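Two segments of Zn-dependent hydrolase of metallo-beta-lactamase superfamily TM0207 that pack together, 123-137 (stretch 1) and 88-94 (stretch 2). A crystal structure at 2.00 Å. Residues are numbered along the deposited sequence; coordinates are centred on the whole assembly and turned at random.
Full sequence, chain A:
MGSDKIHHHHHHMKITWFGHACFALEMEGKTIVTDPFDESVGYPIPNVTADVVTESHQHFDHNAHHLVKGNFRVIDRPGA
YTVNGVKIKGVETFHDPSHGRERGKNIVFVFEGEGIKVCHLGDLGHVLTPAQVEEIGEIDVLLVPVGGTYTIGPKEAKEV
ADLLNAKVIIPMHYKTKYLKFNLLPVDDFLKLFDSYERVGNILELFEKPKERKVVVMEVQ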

# COMPACT_ATOMS: atom_id res chain seq x y z
N ASP A 123 0.74 5.86 -6.06
CA ASP A 123 0.34 5.85 -7.46
C ASP A 123 1.57 5.70 -8.35
O ASP A 123 1.71 6.34 -9.36
CB ASP A 123 -0.37 7.16 -7.73
CG ASP A 123 -1.66 7.27 -6.92
OD1 ASP A 123 -2.44 6.30 -6.92
OD2 ASP A 123 -1.97 8.25 -6.24
N LEU A 124 2.43 4.77 -7.99
CA LEU A 124 3.72 4.58 -8.64
C LEU A 124 3.50 4.45 -10.11
O LEU A 124 2.69 3.61 -10.53
CB LEU A 124 4.40 3.33 -8.11
CG LEU A 124 5.78 3.01 -8.73
CD1 LEU A 124 6.81 4.05 -8.34
CD2 LEU A 124 6.21 1.68 -8.25
N GLY A 125 4.26 5.26 -10.85
CA GLY A 125 4.06 5.46 -12.28
C GLY A 125 5.10 4.80 -13.14
O GLY A 125 4.97 4.82 -14.37
N HIS A 126 6.16 4.29 -12.53
CA HIS A 126 7.28 3.73 -13.33
C HIS A 126 7.86 2.62 -12.46
O HIS A 126 7.65 2.58 -11.25
CB HIS A 126 8.38 4.78 -13.65
CG HIS A 126 8.94 5.42 -12.40
ND1 HIS A 126 9.82 4.76 -11.57
CD2 HIS A 126 8.66 6.60 -11.80
CE1 HIS A 126 10.10 5.53 -10.53
NE2 HIS A 126 9.42 6.66 -10.65
N VAL A 127 8.55 1.69 -13.07
CA VAL A 127 9.23 0.63 -12.30
C VAL A 127 10.24 1.33 -11.40
O VAL A 127 10.89 2.25 -11.85
CB VAL A 127 9.92 -0.34 -13.26
CG1 VAL A 127 10.88 -1.29 -12.52
CG2 VAL A 127 8.86 -1.14 -14.07
N LEU A 128 10.37 0.95 -10.14
CA LEU A 128 11.41 1.54 -9.27
C LEU A 128 12.85 1.57 -9.87
O LEU A 128 13.26 0.64 -10.53
CB LEU A 128 11.52 0.77 -7.95
CG LEU A 128 10.23 0.78 -7.12
CD1 LEU A 128 10.26 -0.21 -5.97
CD2 LEU A 128 9.93 2.14 -6.59
N THR A 129 13.60 2.63 -9.60
CA THR A 129 15.00 2.71 -10.03
C THR A 129 15.83 1.87 -9.06
O THR A 129 15.37 1.56 -7.93
CB THR A 129 15.52 4.17 -9.97
OG1 THR A 129 15.46 4.61 -8.62
CG2 THR A 129 14.62 5.17 -10.72
N PRO A 130 17.06 1.52 -9.45
CA PRO A 130 17.94 0.83 -8.51
C PRO A 130 18.09 1.56 -7.14
O PRO A 130 18.15 0.91 -6.09
CB PRO A 130 19.25 0.74 -9.27
CG PRO A 130 18.83 0.73 -10.73
CD PRO A 130 17.69 1.71 -10.76
N ALA A 131 18.20 2.90 -7.14
CA ALA A 131 18.29 3.66 -5.89
C ALA A 131 17.07 3.45 -5.09
O ALA A 131 17.16 3.26 -3.87
CB ALA A 131 18.49 5.20 -6.12
N GLN A 132 15.91 3.55 -5.74
CA GLN A 132 14.67 3.42 -4.99
C GLN A 132 14.47 2.00 -4.41
O GLN A 132 14.00 1.84 -3.29
CB GLN A 132 13.49 3.82 -5.86
CG GLN A 132 13.38 5.33 -6.09
CD GLN A 132 12.63 5.68 -7.37
OE1 GLN A 132 12.10 4.80 -8.03
NE2 GLN A 132 12.61 6.97 -7.71
N VAL A 133 14.80 0.97 -5.18
CA VAL A 133 14.80 -0.40 -4.67
C VAL A 133 15.75 -0.49 -3.45
O VAL A 133 15.40 -1.06 -2.41
CB VAL A 133 15.25 -1.40 -5.73
CG1 VAL A 133 15.46 -2.76 -5.12
CG2 VAL A 133 14.27 -1.45 -6.91
N GLU A 134 16.94 0.09 -3.57
CA GLU A 134 17.98 0.01 -2.54
C GLU A 134 17.50 0.65 -1.23
O GLU A 134 17.67 0.09 -0.15
CB GLU A 134 19.23 0.69 -3.04
CG GLU A 134 20.43 0.65 -2.11
CD GLU A 134 21.69 1.24 -2.76
OE1 GLU A 134 21.59 2.08 -3.70
OE2 GLU A 134 22.80 0.85 -2.34
N GLU A 135 16.86 1.80 -1.35
CA GLU A 135 16.24 2.51 -0.24
C GLU A 135 15.00 1.79 0.30
O GLU A 135 14.78 1.81 1.49
CB GLU A 135 15.83 3.92 -0.71
CG GLU A 135 15.62 4.95 0.38
CD GLU A 135 15.66 6.43 -0.11
OE1 GLU A 135 15.86 6.67 -1.35
OE2 GLU A 135 15.48 7.35 0.75
N ILE A 136 14.18 1.17 -0.54
CA ILE A 136 12.99 0.50 0.01
C ILE A 136 13.38 -0.82 0.73
O ILE A 136 12.89 -1.10 1.82
CB ILE A 136 11.89 0.32 -1.05
CG1 ILE A 136 11.35 1.70 -1.45
CG2 ILE A 136 10.71 -0.57 -0.52
CD1 ILE A 136 10.65 1.67 -2.72
N GLY A 137 14.27 -1.59 0.12
CA GLY A 137 14.70 -2.89 0.67
C GLY A 137 13.70 -4.01 0.45
O GLY A 137 12.68 -3.80 -0.19
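Stretch 2 (88-94) IKGVETF

Residues I88 to E92 of stretch 2 belong to an extended strand that begins earlier in the chain, and it lies against the helix 130-136 of stretch 1 in nearly exact antiparallel fashion: the two axes make an angle of 177° between their N-to-C directions and approach to 9.5 Å. Because the directions oppose, K89, near the start of stretch 2, faces E135 near the end of the helix, V91 falls beside Q132 (CA of V91 to CA of Q132, 7.2 Å), and T93, where the chain turns a corner, reaches the loop that precedes the helix (CA of T93 to CA of L124, 7.2 Å). The contact buries 411 Å², both sides summed.

The alternation of the strand decides which side chains take part. K89, V91 and T93 direct their CA-to-CB bonds toward stretch 1, whereas that of E92 points away; G90, between K89 and V91, has no side chain. On the helix, Q132 and E135 point toward the strand, one turn apart, while V133 points away.

K89 is fully extended, with all four chi angles in the t well, and this carries its ammonium group out to the C-terminal part of the helix. There NZ of K89 donates a hydrogen bond to the backbone O of E135 (3.1 Å). The carboxylate of E135 is a looser neighbour, with OE2 of E135 4.2 Å from NZ of K89, beyond salt-bridge range. E135 is itself extended (chi1 and chi2 both t), and its aliphatic part lies over V91, CG of E135 being 3.7 Å from CG2 of V91. V91, with chi1 at 173° (t), presents both methyls to the helix: CG2 also meets CG1 of I136 at 4.2 Å, and CG1 of V91 lies 4.3 Å from CG of Q132. The CA-to-CB bond of I136 points sideways to the strand, but its m, t conformation brings the end of the side chain nearer.

Q132 has chi1 at -73° (m) and chi2 at 155° (t), a conformation that sends its amide back toward the start of the helix. OE1 of Q132 accepts from N of T129 (3.1 Å), while OG1 of T129, a p rotamer at the N-cap, accepts from N of Q132 (3.1 Å). The bond to OG1 of T129 caps the helix, and the other ties the side chain of Q132 back to the backbone of T129. Held in this way, the amide packs against T93, where the chain turns, with NE2 of Q132 3.5 Å from CA of T93.

T93 has the largest covered area of either stretch. Its p rotamer (60°) places CG2 4.1 Å from CD2 of L128 and OG1 3.6 Å from CD1 of L124; OG1 of T93 also binds a water at 3.0 Å, and that water accepts from N of G125 at 3.3 Å. The H126 ring, chi1 at 56° (p), is fixed at both nitrogens: NE2 of H126 donates to O of T93 (2.7 Å, 176°), near the ring plane, and ND1 of H126 donates to O of V127 (2.7 Å, 175°).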

# COMPACT_ATOMS: atom_id res chain seq x y z
N ILE A 88 8.88 4.37 10.20
CA ILE A 88 8.32 4.69 8.92
C ILE A 88 9.31 5.43 8.06
O ILE A 88 10.03 6.34 8.52
CB ILE A 88 7.08 5.56 9.08
CG1 ILE A 88 6.02 4.86 9.95
CG2 ILE A 88 6.52 5.88 7.76
CD1 ILE A 88 5.23 5.82 10.76
N LYS A 89 9.30 5.09 6.79
CA LYS A 89 10.20 5.66 5.84
C LYS A 89 9.43 6.07 4.60
O LYS A 89 8.68 5.27 4.05
CB LYS A 89 11.28 4.64 5.51
CG LYS A 89 12.31 5.13 4.48
CD LYS A 89 13.49 4.16 4.26
CE LYS A 89 14.65 4.93 3.64
NZ LYS A 89 15.90 4.11 3.32
N GLY A 90 9.63 7.31 4.16
CA GLY A 90 9.04 7.84 2.93
C GLY A 90 10.07 8.02 1.84
O GLY A 90 11.13 8.62 2.07
N VAL A 91 9.77 7.51 0.65
CA VAL A 91 10.74 7.52 -0.49
C VAL A 91 10.03 8.15 -1.66
O VAL A 91 9.00 7.67 -2.04
CB VAL A 91 11.22 6.07 -0.81
CG1 VAL A 91 12.06 6.00 -2.05
CG2 VAL A 91 11.96 5.49 0.35
N GLU A 92 10.53 9.27 -2.17
CA GLU A 92 9.90 9.95 -3.28
C GLU A 92 10.29 9.21 -4.55
O GLU A 92 11.47 8.85 -4.72
CB GLU A 92 10.37 11.40 -3.36
CG GLU A 92 9.45 12.38 -4.08
CD GLU A 92 9.69 13.82 -3.58
OE1 GLU A 92 10.88 14.28 -3.55
OE2 GLU A 92 8.71 14.50 -3.19
N THR A 93 9.31 8.93 -5.39
CA THR A 93 9.54 8.26 -6.66
C THR A 93 9.26 9.16 -7.84
O THR A 93 9.57 8.81 -8.99
CB THR A 93 8.71 7.00 -6.81
OG1 THR A 93 7.29 7.24 -6.74
CG2 THR A 93 9.01 6.04 -5.75
N PHE A 94 8.61 10.28 -7.56
CA PHE A 94 8.35 11.27 -8.52
C PHE A 94 8.23 12.62 -7.82
O PHE A 94 7.66 12.71 -6.71
CB PHE A 94 7.04 11.01 -9.25
CG PHE A 94 6.71 12.09 -10.22
CD1 PHE A 94 7.52 12.27 -11.33
CD2 PHE A 94 5.65 12.97 -9.99
CE1 PHE A 94 7.26 13.31 -12.24
CE2 PHE A 94 5.38 14.01 -10.89
CZ PHE A 94 6.19 14.18 -12.02
O HOH W 1 6.08 7.60 -9.42